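Local coordinates for protein transcriptional regulator (TetR/AcrR family) (PDB 5GP9) that binds DNA as a TetR-family transcriptional repressor and probably regulates fatty acid degradation genes in response to a fatty acyl effector, at residues Gln28-Ala33 with Val38-Ile43; Leu45-Lys50 with Leu54-Gln59; Met89-Leu94 with Gly158-Val163. All coordinates share one frame; numbering follows the deposited sequence.

Contact 1: residues Gln28-Ala33 with Val38-Ile43; sequences QVSKIA and VADGTI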
loop_
_atom_site.group_PDB
_atom_site.type_symbol
_atom_site.label_atom_id
_atom_site.label_comp_id
_atom_site.label_asym_id
_atom_site.label_seq_id
_atom_site.Cartn_x
_atom_site.Cartn_y
_atom_site.Cartn_z
ATOM N N GLN A 28 -15.301 15.200 12.979
ATOM C CA GLN A 28 -15.014 16.175 14.009
ATOM C C GLN A 28 -15.369 15.600 15.342
ATOM O O GLN A 28 -16.269 14.791 15.440
ATOM C CB GLN A 28 -15.854 17.430 13.785
ATOM C CG GLN A 28 -15.127 18.502 12.970
ATOM C CD GLN A 28 -16.031 19.102 11.951
ATOM O OE1 GLN A 28 -17.233 19.245 12.190
ATOM N NE2 GLN A 28 -15.486 19.403 10.780
ATOM N N VAL A 29 -14.730 16.090 16.367
ATOM C CA VAL A 29 -14.912 15.578 17.702
ATOM C C VAL A 29 -16.364 15.694 18.150
ATOM O O VAL A 29 -16.882 14.732 18.751
ATOM C CB VAL A 29 -13.925 16.232 18.675
ATOM C CG1 VAL A 29 -14.307 15.960 20.131
ATOM C CG2 VAL A 29 -12.515 15.764 18.382
ATOM N N SER A 30 -17.043 16.804 17.793
ATOM C CA SER A 30 -18.501 16.941 17.988
ATOM C C SER A 30 -19.328 15.803 17.474
ATOM O O SER A 30 -20.233 15.362 18.152
ATOM C CB SER A 30 -19.056 18.192 17.278
ATOM O OG SER A 30 -18.212 19.262 17.557
ATOM N N LYS A 31 -19.065 15.378 16.238
ATOM C CA LYS A 31 -19.763 14.274 15.596
ATOM C C LYS A 31 -19.456 12.920 16.285
ATOM O O LYS A 31 -20.386 12.144 16.489
ATOM C CB LYS A 31 -19.408 14.155 14.093
ATOM C CG LYS A 31 -19.832 15.345 13.228
ATOM C CD LYS A 31 -19.093 15.447 11.881
ATOM C CE LYS A 31 -19.277 16.864 11.311
ATOM N NZ LYS A 31 -18.397 17.116 10.149
ATOM N N ILE A 32 -18.195 12.718 16.654
ATOM C CA ILE A 32 -17.752 11.506 17.353
ATOM C C ILE A 32 -18.512 11.451 18.700
ATOM O O ILE A 32 -19.016 10.420 19.075
ATOM C CB ILE A 32 -16.224 11.459 17.518
ATOM C CG1 ILE A 32 -15.542 11.465 16.095
ATOM C CG2 ILE A 32 -15.809 10.246 18.347
ATOM C CD1 ILE A 32 -14.051 11.428 16.144
ATOM N N ALA A 33 -18.606 12.589 19.395
ATOM C CA ALA A 33 -19.263 12.665 20.698
ATOM C C ALA A 33 -20.734 12.284 20.559
ATOM O O ALA A 33 -21.189 11.420 21.318
ATOM C CB ALA A 33 -19.111 14.115 21.253
ATOM N N VAL A 38 -22.212 11.010 24.084
ATOM C CA VAL A 38 -21.504 11.727 25.164
ATOM C C VAL A 38 -21.411 13.192 24.837
ATOM O O VAL A 38 -21.661 13.591 23.680
ATOM C CB VAL A 38 -20.130 11.166 25.481
ATOM C CG1 VAL A 38 -20.177 9.749 26.015
ATOM C CG2 VAL A 38 -19.184 11.281 24.265
ATOM N N ALA A 39 -21.218 13.994 25.890
ATOM C CA ALA A 39 -20.902 15.455 25.720
ATOM C C ALA A 39 -19.500 15.610 25.098
ATOM O O ALA A 39 -18.607 14.808 25.356
ATOM C CB ALA A 39 -20.956 16.177 27.061
ATOM N N ASP A 40 -19.268 16.664 24.306
ATOM C CA ASP A 40 -17.900 16.957 23.784
ATOM C C ASP A 40 -16.771 16.882 24.807
ATOM O O ASP A 40 -15.674 16.293 24.529
ATOM C CB ASP A 40 -17.882 18.316 23.067
ATOM C CG ASP A 40 -18.750 18.330 21.849
ATOM O OD1 ASP A 40 -19.417 17.310 21.598
ATOM O OD2 ASP A 40 -18.787 19.356 21.130
ATOM N N GLY A 41 -17.025 17.422 25.998
ATOM C CA GLY A 41 -16.082 17.404 27.060
ATOM C C GLY A 41 -15.680 16.039 27.544
ATOM O O GLY A 41 -14.563 15.861 28.024
ATOM N N THR A 42 -16.582 15.066 27.420
ATOM C CA THR A 42 -16.247 13.701 27.783
ATOM C C THR A 42 -15.147 13.194 26.827
ATOM O O THR A 42 -14.205 12.566 27.288
ATOM C CB THR A 42 -17.475 12.778 27.743
ATOM O OG1 THR A 42 -18.512 13.306 28.585
ATOM C CG2 THR A 42 -17.127 11.379 28.197
ATOM N N ILE A 43 -15.215 13.571 25.547
ATOM C CA ILE A 43 -14.139 13.153 24.580
ATOM C C ILE A 43 -12.790 13.645 25.063
ATOM O O ILE A 43 -11.806 12.926 25.041
ATOM C CB ILE A 43 -14.333 13.585 23.088
ATOM C CG1 ILE A 43 -15.684 13.213 22.519
ATOM C CG2 ILE A 43 -13.271 12.907 22.195
ATOM C CD1 ILE A 43 -15.922 11.735 22.442
HETATM O O HOH W 1 -21.558 16.697 19.929
#
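Ala33 sits at the centre of the contact and meets Val38, Ala39, Asp40 and Ile43. Its CB lies 3.8 Å from Ile43 CG1. The same methyl packs more loosely against CG2 of Val38. Asp40 OD1 approaches Ala33 CB to 3.2 Å, a carbon-to-oxygen packing contact. Val29 adds a second apolar patch. Its CG1 stands anti to the backbone N (chi1 167°) and meets both CB and CG2 of Ile43. The two side chains run past each other in opposite directions. CD1 of Ile43 reaches on to the backbone of Ala33.

One direct hydrogen bond joins the segments. Val38 N donates to Ala33 O over 3.0 Å, and its N-H...O angle is 170°. A water makes a second link, giving one hydrogen to Ser30 O at 2.6 Å and the other to Asp40 OD1 at 2.8 Å. OG of Ser30 is 3.6 Å from Asp40 OD2, a contact and not a hydrogen bond.

Helix 8-26 backs both segments. Ile32 rests on Ala15, Val38 on Gln10 and Ile43 on Ile11. Gln28 and Ala39 are the N-cap residues of helices 29-36 and 40-46. These two helices form the predicted helix-turn-helix, in which the second helix is the recognition helix in TetR relatives. The backbone bond from Val38 to Ala33 closes the turn. Apolar packing of Val29, Ala33 and Ile43 joins the helices, and the water between Ser30 and Asp40 adds a polar link.

Contact 2: residues Leu45-Lys50 with Leu54-Gln59; sequences LYFNNK and LISLFQ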
loop_
_atom_site.group_PDB
_atom_site.type_symbol
_atom_site.label_atom_id
_atom_site.label_comp_id
_atom_site.label_asym_id
_atom_site.label_seq_id
_atom_site.Cartn_x
_atom_site.Cartn_y
_atom_site.Cartn_z
ATOM N N LEU A 45 -11.633 14.410 27.933
ATOM C CA LEU A 45 -11.089 13.723 29.070
ATOM C C LEU A 45 -10.261 12.507 28.647
ATOM O O LEU A 45 -9.371 12.086 29.367
ATOM C CB LEU A 45 -12.215 13.226 29.983
ATOM C CG LEU A 45 -13.125 14.256 30.669
ATOM C CD1 LEU A 45 -13.928 13.582 31.802
ATOM C CD2 LEU A 45 -12.306 15.420 31.193
ATOM N N TYR A 46 -10.572 11.940 27.471
ATOM C CA TYR A 46 -9.956 10.709 26.995
ATOM C C TYR A 46 -8.854 10.947 25.965
ATOM O O TYR A 46 -7.861 10.246 25.988
ATOM C CB TYR A 46 -11.039 9.785 26.411
ATOM C CG TYR A 46 -11.782 8.992 27.477
ATOM C CD1 TYR A 46 -12.817 9.559 28.220
ATOM C CD2 TYR A 46 -11.484 7.601 27.673
ATOM C CE1 TYR A 46 -13.461 8.824 29.243
ATOM C CE2 TYR A 46 -12.157 6.853 28.651
ATOM C CZ TYR A 46 -13.155 7.422 29.405
ATOM O OH TYR A 46 -13.787 6.637 30.390
ATOM N N PHE A 47 -9.072 11.925 25.101
ATOM C CA PHE A 47 -8.287 12.244 23.909
ATOM C C PHE A 47 -8.172 13.777 23.666
ATOM O O PHE A 47 -9.172 14.494 23.745
ATOM C CB PHE A 47 -8.963 11.643 22.675
ATOM C CG PHE A 47 -9.180 10.158 22.784
ATOM C CD1 PHE A 47 -8.150 9.257 22.643
ATOM C CD2 PHE A 47 -10.450 9.684 23.042
ATOM C CE1 PHE A 47 -8.337 7.896 22.821
ATOM C CE2 PHE A 47 -10.631 8.333 23.128
ATOM C CZ PHE A 47 -9.592 7.476 23.064
ATOM N N ASN A 48 -7.003 14.239 23.217
ATOM C CA ASN A 48 -6.761 15.693 22.964
ATOM C C ASN A 48 -7.460 16.261 21.737
ATOM O O ASN A 48 -7.929 17.386 21.742
ATOM C CB ASN A 48 -5.216 15.950 22.890
ATOM C CG ASN A 48 -4.513 15.786 24.254
ATOM O OD1 ASN A 48 -4.279 16.780 24.929
ATOM N ND2 ASN A 48 -4.202 14.559 24.682
ATOM N N ASN A 49 -7.575 15.482 20.662
ATOM C CA ASN A 49 -8.098 15.946 19.427
ATOM C C ASN A 49 -8.319 14.714 18.557
ATOM O O ASN A 49 -8.036 13.587 19.000
ATOM C CB ASN A 49 -7.123 16.943 18.721
ATOM C CG ASN A 49 -5.855 16.283 18.224
ATOM O OD1 ASN A 49 -5.438 15.195 18.713
ATOM N ND2 ASN A 49 -5.181 16.966 17.250
ATOM N N LYS A 50 -8.817 14.960 17.369
ATOM C CA LYS A 50 -9.148 13.908 16.417
ATOM C C LYS A 50 -7.986 12.951 16.132
ATOM O O LYS A 50 -8.174 11.752 16.017
ATOM C CB LYS A 50 -9.655 14.575 15.143
ATOM C CG LYS A 50 -9.967 13.641 14.001
ATOM C CD LYS A 50 -10.700 14.355 12.901
ATOM C CE LYS A 50 -9.906 15.515 12.299
ATOM N NZ LYS A 50 -10.514 15.732 10.965
ATOM N N LEU A 54 -7.645 8.795 16.624
ATOM C CA LEU A 54 -7.157 7.923 15.516
ATOM C C LEU A 54 -5.926 7.086 15.809
ATOM O O LEU A 54 -5.950 5.869 15.655
ATOM C CB LEU A 54 -7.024 8.753 14.254
ATOM C CG LEU A 54 -6.633 8.060 12.918
ATOM C CD1 LEU A 54 -7.713 7.104 12.492
ATOM C CD2 LEU A 54 -6.352 9.056 11.833
ATOM N N ILE A 55 -4.834 7.674 16.305
ATOM C CA ILE A 55 -3.710 6.848 16.637
ATOM C C ILE A 55 -3.963 5.958 17.831
ATOM O O ILE A 55 -3.435 4.882 17.874
ATOM C CB ILE A 55 -2.447 7.762 16.889
ATOM C CG1 ILE A 55 -2.126 8.564 15.646
ATOM C CG2 ILE A 55 -1.221 6.960 17.249
ATOM C CD1 ILE A 55 -1.763 7.696 14.406
ATOM N N SER A 56 -4.774 6.394 18.835
ATOM C CA SER A 56 -5.000 5.570 20.001
ATOM C C SER A 56 -5.732 4.292 19.599
ATOM O O SER A 56 -5.365 3.220 20.059
ATOM C CB SER A 56 -5.859 6.297 21.050
ATOM O OG SER A 56 -5.234 7.551 21.334
ATOM N N LEU A 57 -6.716 4.481 18.773
ATOM C CA LEU A 57 -7.546 3.333 18.310
ATOM C C LEU A 57 -6.757 2.382 17.478
ATOM O O LEU A 57 -6.848 1.148 17.683
ATOM C CB LEU A 57 -8.789 3.777 17.558
ATOM C CG LEU A 57 -8.945 4.271 16.137
ATOM C CD1 LEU A 57 -9.011 3.166 15.080
ATOM C CD2 LEU A 57 -10.223 5.047 16.001
ATOM N N PHE A 58 -5.851 2.950 16.637
ATOM C CA PHE A 58 -5.022 2.102 15.797
ATOM C C PHE A 58 -4.094 1.288 16.627
ATOM O O PHE A 58 -3.938 0.096 16.459
ATOM C CB PHE A 58 -4.373 2.935 14.639
ATOM C CG PHE A 58 -3.590 2.091 13.643
ATOM C CD1 PHE A 58 -4.189 1.065 12.959
ATOM C CD2 PHE A 58 -2.258 2.309 13.431
ATOM C CE1 PHE A 58 -3.469 0.262 12.083
ATOM C CE2 PHE A 58 -1.551 1.542 12.537
ATOM C CZ PHE A 58 -2.148 0.517 11.891
ATOM N N GLN A 59 -3.498 1.913 17.638
ATOM C CA GLN A 59 -2.564 1.228 18.483
ATOM C C GLN A 59 -3.216 0.128 19.318
ATOM O O GLN A 59 -2.640 -0.944 19.497
ATOM C CB GLN A 59 -2.013 2.246 19.440
ATOM C CG GLN A 59 -0.872 1.872 20.337
ATOM C CD GLN A 59 -0.314 3.203 20.876
ATOM O OE1 GLN A 59 -1.062 4.207 21.057
ATOM N NE2 GLN A 59 0.973 3.252 21.039
#
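The junction between the helix-turn-helix and the long helix that follows it is closed by Phe47 and Ser56. Segment 45-50 runs from the end of helix 40-46, the likely recognition helix, through a short loop into helix 50-74. Segment 54-59 lies about one turn further along that helix. The loop folds back so that Phe47 lies against the helix it leads into.

The Phe47 ring touches Ser56 through one corner. CE1 of Phe47 comes within 3.4 Å of Ser56 CB, and CD1 of the same ring is 3.6 Å from Ser56 OG. The serine approaches the ring obliquely. With CG anti to the carbonyl carbon (chi1 -56°), the Phe47 ring is laid against Ser56. The ring is buried, and Tyr8 and Ile11 of helix 8-26 and Asp52 and Val53 of helix 50-74 also pack on it. The hydroxyl of Ser56 has its polar partner within its own helix, at Asp52 O.

Asn49 is the N-cap of helix 50-74. Two bonds to Asp52, from its N to Asn49 OD1 and from Asn48 N to its OD2, fasten the loop to the first turn. Lys50 turns its amine away from segment 54-59 to bond Tyr24 O and Ala27 O, and it makes a cation-pi contact with Tyr24. Phe58, further along, touches the bound palmitic acid, so the same helix reaches from the DNA-binding domain to the ligand pocket. The first turn of helix 50-74 closes with Leu54 N donating to Lys50 O at 3.1 Å, the N-H...O angle being 170°.

Contact 3: residues Met89-Leu94 with Gly158-Val163; sequences MHFKQL and GTLDEV. With PLM (palmitic acid), chain E.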
loop_
_atom_site.group_PDB
_atom_site.type_symbol
_atom_site.label_atom_id
_atom_site.label_comp_id
_atom_site.label_asym_id
_atom_site.label_seq_id
_atom_site.Cartn_x
_atom_site.Cartn_y
_atom_site.Cartn_z
ATOM N N MET A 89 -6.375 -14.660 9.844
ATOM C CA MET A 89 -6.698 -13.648 10.856
ATOM C C MET A 89 -6.632 -12.210 10.351
ATOM O O MET A 89 -7.450 -11.393 10.743
ATOM C CB MET A 89 -5.775 -13.806 12.063
ATOM C CG MET A 89 -6.060 -15.049 12.890
ATOM S SD MET A 89 -7.617 -14.866 13.834
ATOM C CE MET A 89 -7.365 -13.298 14.636
ATOM N N HIS A 90 -5.701 -11.877 9.448
ATOM C CA HIS A 90 -5.712 -10.572 8.833
ATOM C C HIS A 90 -7.013 -10.289 8.101
ATOM O O HIS A 90 -7.635 -9.237 8.270
ATOM C CB HIS A 90 -4.441 -10.445 7.921
ATOM C CG HIS A 90 -4.180 -9.077 7.339
ATOM N ND1 HIS A 90 -2.923 -8.515 7.303
ATOM C CD2 HIS A 90 -5.003 -8.150 6.796
ATOM C CE1 HIS A 90 -2.982 -7.349 6.691
ATOM N NE2 HIS A 90 -4.230 -7.087 6.396
ATOM N N PHE A 91 -7.446 -11.249 7.276
ATOM C CA PHE A 91 -8.575 -11.067 6.402
ATOM C C PHE A 91 -9.838 -11.126 7.305
ATOM O O PHE A 91 -10.796 -10.338 7.066
ATOM C CB PHE A 91 -8.601 -12.172 5.299
ATOM C CG PHE A 91 -7.657 -11.899 4.120
ATOM C CD1 PHE A 91 -6.742 -10.843 4.142
ATOM C CD2 PHE A 91 -7.635 -12.734 3.078
ATOM C CE1 PHE A 91 -5.879 -10.624 3.075
ATOM C CE2 PHE A 91 -6.780 -12.580 2.027
ATOM C CZ PHE A 91 -5.866 -11.520 2.023
ATOM N N LYS A 92 -9.814 -12.050 8.268
ATOM C CA LYS A 92 -10.987 -12.236 9.169
ATOM C C LYS A 92 -11.324 -10.965 9.936
ATOM O O LYS A 92 -12.486 -10.549 10.028
ATOM C CB LYS A 92 -10.693 -13.397 10.122
ATOM C CG LYS A 92 -11.706 -13.760 11.180
ATOM C CD LYS A 92 -11.001 -14.097 12.507
ATOM C CE LYS A 92 -11.894 -13.955 13.737
ATOM N NZ LYS A 92 -12.715 -12.704 13.768
ATOM N N GLN A 93 -10.311 -10.367 10.519
ATOM C CA GLN A 93 -10.519 -9.172 11.339
ATOM C C GLN A 93 -11.131 -8.027 10.535
ATOM O O GLN A 93 -11.957 -7.303 11.041
ATOM C CB GLN A 93 -9.246 -8.749 12.069
ATOM C CG GLN A 93 -8.578 -9.873 12.850
ATOM C CD GLN A 93 -8.922 -9.981 14.298
ATOM O OE1 GLN A 93 -8.331 -9.315 15.139
ATOM N NE2 GLN A 93 -9.829 -10.903 14.612
ATOM N N LEU A 94 -10.723 -7.822 9.297
ATOM C CA LEU A 94 -11.277 -6.783 8.545
ATOM C C LEU A 94 -12.669 -7.157 7.901
ATOM O O LEU A 94 -13.578 -6.288 7.694
ATOM C CB LEU A 94 -10.259 -6.352 7.509
ATOM C CG LEU A 94 -9.114 -5.584 8.199
ATOM C CD1 LEU A 94 -7.946 -5.412 7.247
ATOM C CD2 LEU A 94 -9.603 -4.226 8.780
ATOM N N GLY A 158 2.849 -6.417 1.909
ATOM C CA GLY A 158 2.398 -5.600 0.821
ATOM C C GLY A 158 1.284 -6.287 0.034
ATOM O O GLY A 158 0.362 -5.665 -0.459
ATOM N N THR A 159 1.431 -7.594 -0.075
ATOM C CA THR A 159 0.411 -8.409 -0.758
ATOM C C THR A 159 -0.916 -8.412 -0.027
ATOM O O THR A 159 -1.996 -8.153 -0.647
ATOM C CB THR A 159 0.925 -9.856 -1.059
ATOM O OG1 THR A 159 1.995 -9.776 -1.975
ATOM C CG2 THR A 159 -0.163 -10.617 -1.771
ATOM N N LEU A 160 -0.899 -8.765 1.227
ATOM C CA LEU A 160 -2.166 -8.816 2.022
ATOM C C LEU A 160 -2.873 -7.473 2.060
ATOM O O LEU A 160 -4.045 -7.329 1.816
ATOM C CB LEU A 160 -1.867 -9.277 3.401
ATOM C CG LEU A 160 -1.314 -10.666 3.627
ATOM C CD1 LEU A 160 -1.085 -11.011 5.098
ATOM C CD2 LEU A 160 -2.174 -11.731 2.982
ATOM N N ASP A 161 -2.085 -6.411 2.189
ATOM C CA ASP A 161 -2.637 -5.084 2.234
ATOM C C ASP A 161 -3.264 -4.677 0.951
ATOM O O ASP A 161 -4.329 -4.004 0.926
ATOM C CB ASP A 161 -1.520 -4.070 2.645
ATOM C CG ASP A 161 -2.072 -2.778 3.215
ATOM O OD1 ASP A 161 -2.985 -2.703 4.056
ATOM O OD2 ASP A 161 -1.632 -1.734 2.685
ATOM N N GLU A 162 -2.647 -4.991 -0.170
ATOM C CA GLU A 162 -3.147 -4.705 -1.462
ATOM C C GLU A 162 -4.441 -5.466 -1.769
ATOM O O GLU A 162 -5.374 -4.889 -2.301
ATOM C CB GLU A 162 -2.110 -4.937 -2.526
ATOM C CG GLU A 162 -2.487 -4.615 -3.956
ATOM C CD GLU A 162 -2.563 -3.098 -4.249
ATOM O OE1 GLU A 162 -2.060 -2.320 -3.437
ATOM O OE2 GLU A 162 -3.135 -2.748 -5.260
ATOM N N VAL A 163 -4.483 -6.746 -1.393
ATOM C CA VAL A 163 -5.715 -7.550 -1.583
ATOM C C VAL A 163 -6.859 -6.889 -0.780
ATOM O O VAL A 163 -7.920 -6.613 -1.314
ATOM C CB VAL A 163 -5.466 -8.994 -1.181
ATOM C CG1 VAL A 163 -6.831 -9.770 -1.117
ATOM C CG2 VAL A 163 -4.464 -9.614 -2.101
HETATM C C1 PLM E . 2.565 1.009 3.862
HETATM O O1 PLM E . 2.215 -0.127 3.481
HETATM O O2 PLM E . 3.295 1.685 3.137
HETATM C C2 PLM E . 2.123 1.592 5.207
HETATM C C3 PLM E . 0.590 1.777 5.269
HETATM C C4 PLM E . 0.029 2.581 6.468
HETATM C C5 PLM E . -0.803 1.898 7.594
HETATM C C6 PLM E . -1.342 0.502 7.286
HETATM C C7 PLM E . -2.439 -0.008 8.206
HETATM C C8 PLM E . -2.943 -1.300 7.651
HETATM C C9 PLM E . -2.618 -2.519 8.451
HETATM C CA PLM E . -3.854 -3.292 8.656
HETATM C CB PLM E . -3.427 -4.611 9.267
HETATM C CC PLM E . -4.677 -5.419 9.555
HETATM C CD PLM E . -5.623 -4.550 10.392
HETATM C CE PLM E . -6.222 -5.153 11.636
HETATM C CF PLM E . -6.448 -3.988 12.599
HETATM C CG PLM E . -7.207 -4.510 13.769
HETATM O O HOH W 2 -4.655 -4.420 5.444
#
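The imidazole of His90 is sandwiched between a leucine and a fatty acid. Leu160 CB lies over one face in a CH-pi contact, 4.2 Å from the ring centroid and 21° off the ring normal. The opposite face is covered by the palmitic acid chain, whose CC atom is 3.6 Å from His90 NE2. Both partners sit toward the rim of the ring. The torsion about CA and CB (chi1 -172°) sets CG of His90 anti to the backbone N, which places the ring against Leu160.

A water lies in the ring plane at the edge. It is 2.9 Å from His90 NE2 and donates to Asp161 OD1 at 2.8 Å. On the other nitrogen, ND1 is hydrogen-bonded to Tyr126 OH. Asp161 is held by a salt bridge to Arg109 and a bond from Gln105. Its OD1 lies 3.9 Å from C8 of the palmitic acid, and CD1 of Leu94 also touches the lipid chain.

Phe91 fills the space beside this site. Its CZ meets Leu160 CD2 at 3.8 Å and Val163 CG1 at 3.7 Å, and it crosses both side chains at about a right angle. Val180 and Val183 of helix 180-189 pack on it too. The two helices run in the same general direction, inclined by 27°. Val163 continues to Gln154 of the second subunit. Here the acyl chain meets a histidine face, a carboxylate oxygen and Leu94. The polar atoms of His90 and Asp161 are satisfied by the shared water, Tyr126, Gln105 and Arg109, so they can lie beside an apolar chain.

How the contacts relate
From the N terminus, contact 1 comes first and closes the short turn between helices 29-36 and 40-46. Contact 2 follows at once, closing the loop from helix 40-46 into helix 50-74. The two share helix 40-46 and touch where Val29 packs on Lys50. Contact 3 closes a far longer loop of 63 residues, joining helices 79-95 and 149-169 in the C-terminal region. The three lie in series, so none nests or crosses. Contacts 2 and 3 are about 8 Å apart at their nearest atoms, without touching. Helix 50-74 leads from the DNA-binding part into the ligand-binding part, and palmitic acid touches Phe58 of segment 54-59 and both segments of contact 3.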